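Local coordinates for protein alanine racemase (Enterococcus faecalis, PDB 3E6E) that belongs to the alanine racemase family, joining an N-terminal TIM-barrel domain to a C-terminal domain rich in beta strands, and carries bound DCS in this structure, at residues Ala17-Val22 / Ala52-Lys57; Gln23-Arg28 / Pro239-Lys244; Ala34-Val39 / Gly59-Cys64; Glu73-Gly78 / Tyr100-Thr105. The protein carries 1 engineered substitution. All blocks are in the same frame, centred on the assembly; numbering follows the deposited sequence.

Interaction 1 of 4, residues Ala17-Val22 / Ala52-Lys57; sequences AITENV and AKAAKK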
loop_
_atom_site.group_PDB
_atom_site.type_symbol
_atom_site.label_atom_id
_atom_site.label_comp_id
_atom_site.label_asym_id
_atom_site.label_seq_id
_atom_site.Cartn_x
_atom_site.Cartn_y
_atom_site.Cartn_z
ATOM N N ALA A 17 -4.879 20.915 11.316
ATOM C CA ALA A 17 -3.515 21.172 10.865
ATOM C C ALA A 17 -3.419 21.433 9.354
ATOM O O ALA A 17 -2.681 22.331 8.929
ATOM C CB ALA A 17 -2.612 20.007 11.260
ATOM N N ILE A 18 -4.147 20.653 8.551
ATOM C CA ILE A 18 -4.146 20.836 7.093
ATOM C C ILE A 18 -4.658 22.265 6.784
ATOM O O ILE A 18 -4.076 22.996 5.972
ATOM C CB ILE A 18 -5.052 19.774 6.396
ATOM C CG1 ILE A 18 -4.526 18.372 6.683
ATOM C CG2 ILE A 18 -5.075 19.984 4.888
ATOM C CD1 ILE A 18 -5.358 17.307 6.060
ATOM N N THR A 19 -5.735 22.655 7.462
ATOM C CA THR A 19 -6.322 23.984 7.317
ATOM C C THR A 19 -5.258 25.047 7.604
ATOM O O THR A 19 -5.072 26.003 6.849
ATOM C CB THR A 19 -7.475 24.222 8.351
ATOM O OG1 THR A 19 -8.543 23.291 8.141
ATOM C CG2 THR A 19 -8.009 25.644 8.226
ATOM N N GLU A 20 -4.572 24.876 8.726
ATOM C CA GLU A 20 -3.553 25.816 9.162
ATOM C C GLU A 20 -2.366 25.871 8.215
ATOM O O GLU A 20 -1.795 26.938 7.988
ATOM C CB GLU A 20 -3.117 25.453 10.586
ATOM C CG GLU A 20 -1.883 26.170 11.095
ATOM C CD GLU A 20 -1.509 25.729 12.505
ATOM O OE1 GLU A 20 -0.350 25.998 12.918
ATOM O OE2 GLU A 20 -2.377 25.121 13.195
ATOM N N ASN A 21 -1.986 24.730 7.656
ATOM C CA ASN A 21 -0.862 24.725 6.729
ATOM C C ASN A 21 -1.302 25.505 5.483
ATOM O O ASN A 21 -0.522 26.262 4.883
ATOM C CB ASN A 21 -0.478 23.288 6.353
ATOM C CG ASN A 21 0.062 22.490 7.531
ATOM O OD1 ASN A 21 0.164 21.264 7.465
ATOM N ND2 ASN A 21 0.417 23.178 8.610
ATOM N N VAL A 22 -2.563 25.335 5.107
ATOM C CA VAL A 22 -3.079 26.023 3.936
ATOM C C VAL A 22 -3.251 27.527 4.143
ATOM O O VAL A 22 -2.953 28.309 3.243
ATOM C CB VAL A 22 -4.404 25.413 3.491
ATOM C CG1 VAL A 22 -5.002 26.244 2.355
ATOM C CG2 VAL A 22 -4.171 23.972 3.046
ATOM N N ALA A 52 -9.460 17.684 1.348
ATOM C CA ALA A 52 -9.970 18.742 0.491
ATOM C C ALA A 52 -10.782 19.772 1.286
ATOM O O ALA A 52 -10.493 20.966 1.272
ATOM C CB ALA A 52 -10.833 18.127 -0.604
ATOM N N LYS A 53 -11.799 19.291 1.983
ATOM C CA LYS A 53 -12.656 20.154 2.781
ATOM C C LYS A 53 -11.842 20.972 3.772
ATOM O O LYS A 53 -12.157 22.144 4.038
ATOM C CB LYS A 53 -13.684 19.301 3.524
ATOM C CG LYS A 53 -14.688 20.075 4.356
ATOM C CD LYS A 53 -15.901 19.195 4.654
ATOM C CE LYS A 53 -16.830 19.833 5.681
ATOM N NZ LYS A 53 -16.165 19.988 7.010
ATOM N N ALA A 54 -10.793 20.358 4.317
ATOM C CA ALA A 54 -9.935 21.044 5.280
ATOM C C ALA A 54 -9.149 22.135 4.583
ATOM O O ALA A 54 -8.879 23.181 5.163
ATOM C CB ALA A 54 -8.980 20.059 5.936
ATOM N N ALA A 55 -8.775 21.870 3.337
ATOM C CA ALA A 55 -8.029 22.828 2.534
ATOM C C ALA A 55 -8.966 23.935 2.082
ATOM O O ALA A 55 -8.549 25.063 1.888
ATOM C CB ALA A 55 -7.417 22.126 1.321
ATOM N N LYS A 56 -10.243 23.615 1.921
ATOM C CA LYS A 56 -11.195 24.626 1.491
ATOM C C LYS A 56 -11.360 25.685 2.588
ATOM O O LYS A 56 -11.119 26.873 2.358
ATOM C CB LYS A 56 -12.544 23.986 1.148
ATOM C CG LYS A 56 -13.483 24.915 0.379
ATOM C CD LYS A 56 -14.805 24.235 0.030
ATOM C CE LYS A 56 -15.571 23.799 1.285
ATOM N NZ LYS A 56 -16.740 22.915 0.964
ATOM N N LYS A 57 -11.752 25.257 3.783
ATOM C CA LYS A 57 -11.924 26.191 4.889
ATOM C C LYS A 57 -10.609 26.857 5.225
ATOM O O LYS A 57 -10.565 27.797 6.014
ATOM C CB LYS A 57 -12.493 25.475 6.119
ATOM C CG LYS A 57 -11.937 24.080 6.373
ATOM C CD LYS A 57 -12.802 23.316 7.376
ATOM C CE LYS A 57 -14.196 23.046 6.810
ATOM N NZ LYS A 57 -15.097 22.386 7.801
#

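Interaction 2 of 4, residues Gln23-Arg28 / Pro239-Lys244; sequences QKECQR and PSYALK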
loop_
_atom_site.group_PDB
_atom_site.type_symbol
_atom_site.label_atom_id
_atom_site.label_comp_id
_atom_site.label_asym_id
_atom_site.label_seq_id
_atom_site.Cartn_x
_atom_site.Cartn_y
_atom_site.Cartn_z
ATOM N N GLN A 23 -3.732 27.933 5.315
ATOM C CA GLN A 23 -3.900 29.349 5.597
ATOM C C GLN A 23 -2.553 30.054 5.657
ATOM O O GLN A 23 -2.397 31.139 5.100
ATOM C CB GLN A 23 -4.612 29.567 6.922
ATOM C CG GLN A 23 -6.109 29.740 6.808
ATOM C CD GLN A 23 -6.675 30.575 7.946
ATOM O OE1 GLN A 23 -6.457 31.792 8.009
ATOM N NE2 GLN A 23 -7.395 29.924 8.861
ATOM N N LYS A 24 -1.580 29.454 6.339
ATOM C CA LYS A 24 -0.262 30.077 6.438
ATOM C C LYS A 24 0.193 30.500 5.052
ATOM O O LYS A 24 0.479 31.672 4.816
ATOM C CB LYS A 24 0.786 29.115 7.014
ATOM C CG LYS A 24 0.622 28.721 8.473
ATOM C CD LYS A 24 0.735 29.888 9.422
ATOM C CE LYS A 24 1.207 29.414 10.799
ATOM N NZ LYS A 24 0.492 28.190 11.301
ATOM N N GLU A 25 0.250 29.534 4.140
ATOM C CA GLU A 25 0.682 29.792 2.775
ATOM C C GLU A 25 -0.182 30.839 2.057
ATOM O O GLU A 25 0.346 31.729 1.400
ATOM C CB GLU A 25 0.716 28.472 1.987
ATOM C CG GLU A 25 1.015 28.618 0.505
ATOM C CD GLU A 25 2.383 29.234 0.210
ATOM O OE1 GLU A 25 2.603 29.631 -0.958
ATOM O OE2 GLU A 25 3.235 29.315 1.127
ATOM N N CYS A 26 -1.500 30.747 2.199
ATOM C CA CYS A 26 -2.397 31.697 1.548
ATOM C C CYS A 26 -2.115 33.151 1.932
ATOM O O CYS A 26 -2.316 34.066 1.130
ATOM C CB CYS A 26 -3.856 31.370 1.881
ATOM S SG CYS A 26 -4.492 29.877 1.112
ATOM N N GLN A 27 -1.659 33.356 3.162
ATOM C CA GLN A 27 -1.361 34.693 3.666
ATOM C C GLN A 27 0.020 35.130 3.237
ATOM O O GLN A 27 0.317 36.319 3.139
ATOM C CB GLN A 27 -1.433 34.707 5.196
ATOM C CG GLN A 27 -2.845 34.730 5.746
ATOM C CD GLN A 27 -2.887 34.545 7.248
ATOM O OE1 GLN A 27 -2.116 35.173 7.984
ATOM N NE2 GLN A 27 -3.795 33.685 7.718
ATOM N N ARG A 28 0.860 34.140 2.992
ATOM C CA ARG A 28 2.235 34.349 2.592
ATOM C C ARG A 28 2.228 34.586 1.094
ATOM O O ARG A 28 3.190 35.102 0.523
ATOM C CB ARG A 28 3.024 33.086 2.937
ATOM C CG ARG A 28 4.518 33.233 2.973
ATOM C CD ARG A 28 5.163 32.007 3.620
ATOM N NE ARG A 28 6.622 32.094 3.625
ATOM C CZ ARG A 28 7.310 33.068 4.211
ATOM N NH1 ARG A 28 6.675 34.041 4.844
ATOM N NH2 ARG A 28 8.634 33.080 4.153
ATOM N N PRO A 239 11.625 24.866 5.678
ATOM C CA PRO A 239 10.443 25.503 5.102
ATOM C C PRO A 239 10.407 26.971 5.451
ATOM O O PRO A 239 11.071 27.405 6.380
ATOM C CB PRO A 239 9.309 24.718 5.720
ATOM C CG PRO A 239 9.887 23.341 5.722
ATOM C CD PRO A 239 11.266 23.580 6.294
ATOM N N SER A 240 9.632 27.733 4.693
ATOM C CA SER A 240 9.536 29.168 4.908
ATOM C C SER A 240 8.551 29.553 6.010
ATOM O O SER A 240 8.335 30.736 6.288
ATOM C CB SER A 240 9.167 29.833 3.587
ATOM O OG SER A 240 10.133 29.480 2.612
ATOM N N TYR A 241 7.952 28.539 6.627
ATOM C CA TYR A 241 7.014 28.728 7.725
ATOM C C TYR A 241 6.756 27.375 8.392
ATOM O O TYR A 241 6.943 26.320 7.778
ATOM C CB TYR A 241 5.711 29.365 7.222
ATOM C CG TYR A 241 4.807 28.465 6.404
ATOM C CD1 TYR A 241 3.874 27.636 7.021
ATOM C CD2 TYR A 241 4.882 28.447 5.009
ATOM C CE1 TYR A 241 3.037 26.812 6.268
ATOM C CE2 TYR A 241 4.052 27.626 4.252
ATOM C CZ TYR A 241 3.134 26.815 4.887
ATOM O OH TYR A 241 2.310 26.003 4.154
ATOM N N ALA A 242 6.341 27.418 9.655
ATOM C CA ALA A 242 6.079 26.224 10.450
ATOM C C ALA A 242 5.034 25.304 9.865
ATOM O O ALA A 242 3.853 25.638 9.850
ATOM C CB ALA A 242 5.656 26.625 11.835
ATOM N N LEU A 243 5.472 24.143 9.387
ATOM C CA LEU A 243 4.562 23.151 8.827
ATOM C C LEU A 243 4.158 22.271 10.002
ATOM O O LEU A 243 4.994 21.932 10.831
ATOM C CB LEU A 243 5.266 22.304 7.759
ATOM C CG LEU A 243 5.632 22.988 6.437
ATOM C CD1 LEU A 243 6.472 22.043 5.578
ATOM C CD2 LEU A 243 4.349 23.407 5.706
ATOM N N LYS A 244 2.878 21.917 10.086
ATOM C CA LYS A 244 2.398 21.090 11.187
ATOM C C LYS A 244 1.912 19.745 10.673
ATOM O O LYS A 244 0.886 19.654 9.993
ATOM C CB LYS A 244 1.265 21.801 11.928
ATOM C CG LYS A 244 0.545 20.925 12.954
ATOM C CD LYS A 244 -0.737 21.593 13.468
ATOM C CE LYS A 244 -0.452 22.800 14.348
ATOM N NZ LYS A 244 0.051 22.387 15.691
#

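Interaction 3 of 4, residues Ala34-Val39 / Gly59-Cys64; sequences ALFAVV and GATGFC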
loop_
_atom_site.group_PDB
_atom_site.type_symbol
_atom_site.label_atom_id
_atom_site.label_comp_id
_atom_site.label_asym_id
_atom_site.label_seq_id
_atom_site.Cartn_x
_atom_site.Cartn_y
_atom_site.Cartn_z
ATOM N N ALA A 34 -4.125 32.188 -6.497
ATOM C CA ALA A 34 -5.058 31.194 -5.993
ATOM C C ALA A 34 -4.358 29.909 -5.531
ATOM O O ALA A 34 -3.341 29.478 -6.094
ATOM C CB ALA A 34 -6.099 30.869 -7.053
ATOM N N LEU A 35 -4.925 29.294 -4.502
ATOM C CA LEU A 35 -4.357 28.077 -3.959
ATOM C C LEU A 35 -5.209 26.886 -4.318
ATOM O O LEU A 35 -6.382 26.807 -3.951
ATOM C CB LEU A 35 -4.238 28.183 -2.438
ATOM C CG LEU A 35 -3.584 27.016 -1.689
ATOM C CD1 LEU A 35 -4.422 25.755 -1.797
ATOM C CD2 LEU A 35 -2.221 26.771 -2.272
ATOM N N PHE A 36 -4.625 25.965 -5.066
ATOM C CA PHE A 36 -5.336 24.763 -5.417
ATOM C C PHE A 36 -4.709 23.693 -4.550
ATOM O O PHE A 36 -3.484 23.660 -4.372
ATOM C CB PHE A 36 -5.178 24.438 -6.907
ATOM C CG PHE A 36 -6.305 24.952 -7.764
ATOM C CD1 PHE A 36 -6.781 26.251 -7.612
ATOM C CD2 PHE A 36 -6.882 24.143 -8.735
ATOM C CE1 PHE A 36 -7.809 26.736 -8.411
ATOM C CE2 PHE A 36 -7.915 24.623 -9.543
ATOM C CZ PHE A 36 -8.376 25.922 -9.377
ATOM N N ALA A 37 -5.559 22.841 -3.988
ATOM C CA ALA A 37 -5.107 21.759 -3.127
ATOM C C ALA A 37 -5.150 20.425 -3.858
ATOM O O ALA A 37 -6.217 19.937 -4.226
ATOM C CB ALA A 37 -5.974 21.700 -1.871
ATOM N N VAL A 38 -3.979 19.846 -4.089
ATOM C CA VAL A 38 -3.904 18.552 -4.757
ATOM C C VAL A 38 -4.128 17.505 -3.674
ATOM O O VAL A 38 -3.391 17.461 -2.687
ATOM C CB VAL A 38 -2.531 18.365 -5.443
ATOM C CG1 VAL A 38 -1.460 19.045 -4.645
ATOM C CG2 VAL A 38 -2.218 16.898 -5.599
ATOM N N VAL A 39 -5.169 16.691 -3.853
ATOM C CA VAL A 39 -5.527 15.655 -2.888
ATOM C C VAL A 39 -5.636 14.263 -3.494
ATOM O O VAL A 39 -6.508 13.478 -3.103
ATOM C CB VAL A 39 -6.874 15.967 -2.200
ATOM C CG1 VAL A 39 -6.790 17.287 -1.443
ATOM C CG2 VAL A 39 -7.987 15.994 -3.239
ATOM N N GLY A 59 -8.716 28.089 2.744
ATOM C CA GLY A 59 -8.528 29.129 1.755
ATOM C C GLY A 59 -8.413 28.619 0.339
ATOM O O GLY A 59 -8.272 29.410 -0.591
ATOM N N ALA A 60 -8.475 27.307 0.161
ATOM C CA ALA A 60 -8.378 26.730 -1.167
ATOM C C ALA A 60 -9.611 27.088 -1.995
ATOM O O ALA A 60 -10.710 27.256 -1.456
ATOM C CB ALA A 60 -8.242 25.228 -1.064
ATOM N N THR A 61 -9.431 27.207 -3.306
ATOM C CA THR A 61 -10.547 27.546 -4.187
ATOM C C THR A 61 -10.538 26.665 -5.423
ATOM O O THR A 61 -11.155 26.992 -6.432
ATOM C CB THR A 61 -10.496 29.035 -4.610
ATOM O OG1 THR A 61 -9.273 29.302 -5.310
ATOM C CG2 THR A 61 -10.570 29.931 -3.384
ATOM N N GLY A 62 -9.841 25.536 -5.322
ATOM C CA GLY A 62 -9.750 24.592 -6.428
ATOM C C GLY A 62 -9.043 23.307 -6.011
ATOM O O GLY A 62 -8.370 23.283 -4.971
ATOM N N PHE A 63 -9.173 22.252 -6.820
ATOM C CA PHE A 63 -8.558 20.961 -6.501
ATOM C C PHE A 63 -7.872 20.210 -7.639
ATOM O O PHE A 63 -8.356 20.191 -8.774
ATOM C CB PHE A 63 -9.602 20.040 -5.869
ATOM C CG PHE A 63 -10.263 20.633 -4.685
ATOM C CD1 PHE A 63 -11.426 21.381 -4.829
ATOM C CD2 PHE A 63 -9.683 20.520 -3.426
ATOM C CE1 PHE A 63 -12.010 22.020 -3.728
ATOM C CE2 PHE A 63 -10.248 21.149 -2.321
ATOM C CZ PHE A 63 -11.418 21.906 -2.474
ATOM N N CYS A 64 -6.748 19.571 -7.303
ATOM C CA CYS A 64 -5.955 18.785 -8.247
ATOM C C CYS A 64 -5.909 17.324 -7.830
ATOM O O CYS A 64 -5.644 17.011 -6.671
ATOM C CB CYS A 64 -4.526 19.308 -8.306
ATOM S SG CYS A 64 -4.372 21.042 -8.765
#

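Interaction 4 of 4, residues Glu73-Gly78 / Tyr100-Thr105; sequences ELREAG and YDLSVT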
loop_
_atom_site.group_PDB
_atom_site.type_symbol
_atom_site.label_atom_id
_atom_site.label_comp_id
_atom_site.label_asym_id
_atom_site.label_seq_id
_atom_site.Cartn_x
_atom_site.Cartn_y
_atom_site.Cartn_z
ATOM N N GLU A 73 -15.230 11.475 -7.375
ATOM C CA GLU A 73 -15.466 11.359 -5.950
ATOM C C GLU A 73 -15.685 12.764 -5.417
ATOM O O GLU A 73 -16.664 13.018 -4.709
ATOM C CB GLU A 73 -14.277 10.700 -5.243
ATOM C CG GLU A 73 -14.346 10.790 -3.716
ATOM C CD GLU A 73 -13.389 9.842 -3.004
ATOM O OE1 GLU A 73 -13.759 8.665 -2.803
ATOM O OE2 GLU A 73 -12.270 10.273 -2.648
ATOM N N LEU A 74 -14.799 13.689 -5.777
ATOM C CA LEU A 74 -14.942 15.065 -5.303
ATOM C C LEU A 74 -16.297 15.674 -5.650
ATOM O O LEU A 74 -16.885 16.417 -4.854
ATOM C CB LEU A 74 -13.833 15.949 -5.866
ATOM C CG LEU A 74 -12.441 15.640 -5.323
ATOM C CD1 LEU A 74 -11.427 16.630 -5.882
ATOM C CD2 LEU A 74 -12.476 15.713 -3.801
ATOM N N ARG A 75 -16.795 15.364 -6.840
ATOM C CA ARG A 75 -18.076 15.900 -7.242
ATOM C C ARG A 75 -19.185 15.285 -6.406
ATOM O O ARG A 75 -19.990 16.006 -5.811
ATOM C CB ARG A 75 -18.332 15.653 -8.732
ATOM C CG ARG A 75 -17.585 16.603 -9.673
ATOM C CD ARG A 75 -17.501 18.024 -9.123
ATOM N NE ARG A 75 -17.268 19.000 -10.187
ATOM C CZ ARG A 75 -16.760 20.217 -10.006
ATOM N NH1 ARG A 75 -16.410 20.630 -8.789
ATOM N NH2 ARG A 75 -16.621 21.031 -11.044
ATOM N N GLU A 76 -19.219 13.954 -6.360
ATOM C CA GLU A 76 -20.232 13.247 -5.589
ATOM C C GLU A 76 -20.223 13.670 -4.125
ATOM O O GLU A 76 -21.232 13.560 -3.433
ATOM C CB GLU A 76 -20.016 11.737 -5.696
ATOM C CG GLU A 76 -20.579 11.123 -6.969
ATOM C CD GLU A 76 -20.140 9.685 -7.179
ATOM O OE1 GLU A 76 -20.462 9.117 -8.248
ATOM O OE2 GLU A 76 -19.469 9.119 -6.284
ATOM N N ALA A 77 -19.089 14.180 -3.667
ATOM C CA ALA A 77 -18.950 14.603 -2.283
ATOM C C ALA A 77 -19.542 15.970 -2.014
ATOM O O ALA A 77 -19.716 16.350 -0.857
ATOM C CB ALA A 77 -17.477 14.590 -1.880
ATOM N N GLY A 78 -19.832 16.719 -3.075
ATOM C CA GLY A 78 -20.405 18.042 -2.898
ATOM C C GLY A 78 -19.436 19.183 -3.141
ATOM O O GLY A 78 -19.729 20.324 -2.811
ATOM N N TYR A 100 -19.266 16.127 -15.186
ATOM C CA TYR A 100 -18.843 16.659 -13.890
ATOM C C TYR A 100 -18.092 17.985 -13.980
ATOM O O TYR A 100 -17.423 18.382 -13.029
ATOM C CB TYR A 100 -17.955 15.636 -13.167
ATOM C CG TYR A 100 -18.637 14.318 -12.867
ATOM C CD1 TYR A 100 -18.759 13.332 -13.841
ATOM C CD2 TYR A 100 -19.208 14.079 -11.614
ATOM C CE1 TYR A 100 -19.433 12.142 -13.577
ATOM C CE2 TYR A 100 -19.889 12.894 -11.340
ATOM C CZ TYR A 100 -20.003 11.931 -12.325
ATOM O OH TYR A 100 -20.730 10.780 -12.063
ATOM N N ASP A 101 -18.224 18.669 -15.114
ATOM C CA ASP A 101 -17.546 19.945 -15.370
ATOM C C ASP A 101 -16.159 19.942 -14.771
ATOM O O ASP A 101 -15.826 20.762 -13.917
ATOM C CB ASP A 101 -18.329 21.135 -14.806
ATOM C CG ASP A 101 -17.791 22.478 -15.310
ATOM O OD1 ASP A 101 -17.878 22.744 -16.529
ATOM O OD2 ASP A 101 -17.274 23.266 -14.490
ATOM N N LEU A 102 -15.341 19.011 -15.229
ATOM C CA LEU A 102 -13.990 18.905 -14.724
ATOM C C LEU A 102 -12.997 19.497 -15.705
ATOM O O LEU A 102 -13.216 19.496 -16.915
ATOM C CB LEU A 102 -13.655 17.440 -14.496
ATOM C CG LEU A 102 -14.712 16.709 -13.681
ATOM C CD1 LEU A 102 -14.561 15.223 -13.884
ATOM C CD2 LEU A 102 -14.578 17.091 -12.222
ATOM N N SER A 103 -11.904 20.016 -15.173
ATOM C CA SER A 103 -10.864 20.555 -16.021
ATOM C C SER A 103 -9.898 19.403 -16.298
ATOM O O SER A 103 -9.618 18.594 -15.416
ATOM C CB SER A 103 -10.154 21.696 -15.312
ATOM O OG SER A 103 -11.060 22.759 -15.073
ATOM N N VAL A 104 -9.406 19.324 -17.528
ATOM C CA VAL A 104 -8.495 18.256 -17.917
ATOM C C VAL A 104 -7.171 18.779 -18.441
ATOM O O VAL A 104 -7.080 19.891 -18.967
ATOM C CB VAL A 104 -9.100 17.369 -19.025
ATOM C CG1 VAL A 104 -10.447 16.820 -18.583
ATOM C CG2 VAL A 104 -9.245 18.172 -20.312
ATOM N N THR A 105 -6.142 17.956 -18.303
ATOM C CA THR A 105 -4.825 18.313 -18.788
ATOM C C THR A 105 -4.741 17.788 -20.205
ATOM O O THR A 105 -5.361 16.788 -20.532
ATOM C CB THR A 105 -3.728 17.664 -17.921
ATOM O OG1 THR A 105 -3.871 18.121 -16.568
ATOM C CG2 THR A 105 -2.340 18.030 -18.439
#

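Interaction 1 of 4, residues Ala17-Val22 / Ala52-Lys57
Two neighbouring helices on the outside of the TIM barrel, 15-28 and 48-56, meet here through residues small enough to let them come close. Their local axes approach to 7.8 Å and cross at -44°, and Thr-19 and Ala-54 are the residues whose CA atoms come nearest. The main polar link is one hydrogen bond: Thr-19 OG1 donates to the backbone O of Ala-54 over 3.0 Å, reaching it in the carbonyl plane, on a lone pair. The torsion chi1 of -62° sets OG1 anti to the carbonyl carbon of Thr-19 and so swings the hydroxyl across to the second helix. Thr-19 CA also lies 3.4 Å from Ala-54 O, a CA-H...O contact, so the same oxygen is approached by a hydroxyl and by a backbone C-H. Beside this bond, Lys-57 lays its CG against Thr-19 OG1, and its chain then bends at chi3 and leads away from the contact.

The apolar part lies deeper. Ile-18 CB and CG2 both rest on the methyl of Ala-54, CB at 4.0 Å. One turn on, Val-22 straddles Ala-55: its CG2 meets Ala-55 CB at 4.1 Å, while CG1 faces Ala-55 O. Alanine suits these places because its single methyl fills the seam without pushing the helices apart, and beta-branched Ile-18 and Val-22 present broad, stiff surfaces to it. Threonine combines a compact shape with a donor, so one directional bond to a backbone oxygen lies at the more exposed side of an apolar seam.

Interaction 2 of 4, residues Gln23-Arg28 / Pro239-Lys244
At the surface of the TIM-barrel domain, the loop running from strand 220-223 to strand 249-259 lays Tyr-241 against the last turns of helix 15-28. Ring contacts dominate. With chi1 at 72°, Tyr-241 CG takes the crowded position between the backbone N and the carbonyl carbon. The backbone N of Glu-25 lies over one face of the ring. Lys-24 CB comes obliquely to within 3.3 Å of Tyr-241 CE1, and Arg-28 CD, also oblique, reaches Tyr-241 CD2 at 3.8 Å. Glu-25 bends at chi2, which brings OE2 to 3.6 Å from Tyr-241 CE2; this side chain is buried between the ring, Ala-210 of helix 207-212 and strand 220-223.

The polar ends mostly find partners elsewhere: Tyr-241 OH bonds to Tyr-223 OH, Lys-24 NZ forms a salt bridge with Glu-20, and Ser-240 OG bonds to Leu-211 O. Lys-24 and Arg-28 suit their places because their methylenes pack on the tyrosine while their charged ends remain near the surface.

Charge and dipole meet without a hydrogen bond at Arg-28. Its extended chain carries the guanidinium beneath Ser-240, whose O stands 3.0 Å above the guanidinium plane, off toward the rim; the attraction is probably electrostatic. Serine's short side chain fits closely there, with its CB 3.3 Å from Arg-28 NH2.

Interaction 3 of 4, residues Ala34-Val39 / Gly59-Cys64
Strands 34-38 and 62-65 run parallel, joined in register by backbone bonds that alternate in direction, as expected of a beta-alpha-beta unit of the TIM barrel with helix 48-56 in the connection. Leu-35 O receives Thr-61 N nearly along its C=O axis, Ala-37 N gives to Gly-62 O at 3.0 Å, Ala-37 O takes Cys-64 N at 3.1 Å, and Val-39 N closes the series on Cys-64 O at 2.9 Å. Gly-59, with positive phi, forms the Schellman motif that ends the connecting helix just before the second strand.

Phe-36, Val-38 and Cys-64 share one face of the sheet, the one that meets the ligand. The ring of Phe-36 folds over the neighbouring strand at an unusual chi1 of -95° and lies flat on Gly-62, whose CA sits 3.3 Å from the ring centroid and only 5° off the normal. Glycine has no side chain to lift the ring, so a close CH-pi contact results. Tyr-201 also meets the Phe-36 ring edge-to-face. Val-38 touches bound DCS, and its O bonds to Tyr-228 OH.

Ala-37 and Phe-63 occupy the opposite face, beneath helix 48-56. There Ala-37 CB meets Phe-63 CD2 at 4.2 Å, and its small methyl leaves room for Ala-55 of the helix, while the larger Phe-63 reaches Ala-52. Back on the ligand side, CB of Val-38 and CB of Cys-64 stand 3.6 Å apart, and the thiol turns to the edge of the aromatic ring, with Cys-64 SG 5.3 Å from the Phe-36 centroid.

Interaction 4 of 4, residues Glu73-Gly78 / Tyr100-Thr105
The turn leading from helix 94-99 into barrel strand 103-106 is gripped by Arg-75, near the C-terminal end of the preceding TIM-barrel helix, 68-76. Tyr-100, first residue beyond its helix, offers both backbone and ring. Its O takes a nearly straight bond (163°) from Arg-75 NE at 2.9 Å, lying close to the guanidinium plane, and a weak second one from NH2. The flat ring suits its place by lying edge-on along the arginine methylenes, Tyr-100 CD2 3.4 Å from Arg-75 CB, and by packing on Ile-72. A bend at chi2 (-37°) lets the arginine chain slide past, with the guanidinium and the Tyr-100 ring nearly coplanar, 27° apart.

Asp-101 adopts the positive phi of a Schellman C-prime residue. Its O accepts Arg-75 NH2 at 3.0 Å, the donor standing above the carbonyl plane. Its carboxylate stays beyond salt-bridge range of Arg-75, and OD1 pairs instead with Arg-128. Leu-102 then brings CD2 to 3.9 Å from Arg-75 NE; an apolar residue fits, being buried against helix 68-76 and Ile-83.

Arg-75 NH1 bonds to the carbonyls of Val-79 and Asp-81. One planar cation thus gathers backbone oxygens from the turn after helix 94-99 and the loop before strand 83-85, and its charge probably suits the partly negative C-terminal end of helix 94-99.

How the interactions relate
Interactions 1 and 3 are buried and form successive layers of the barrel: strands 34-38 and 62-65 inside, helices 15-28 and 48-56 outside, with Ala-55 CB 3.5 Å from Ala-37 CB between them. Backbone bonds dominate the strand pair, whereas the helix pair relies on small apolar residues and one hydroxyl. Interactions 2 and 4 lie at the surface: in 2 a tyrosine ring packs on side-chain methylenes, in 4 an arginine hydrogen-bonds to backbone oxygens. Interaction 2 shares helix 15-28 with interaction 1, and Tyr-241 OH probably bonds to Asn-21 O. Interaction 4 reaches the same sheet farther round, at strand 103-106, touching interaction 3 through Leu-74 and Phe-63 but remaining about 17 Å from interaction 2 between nearest atoms.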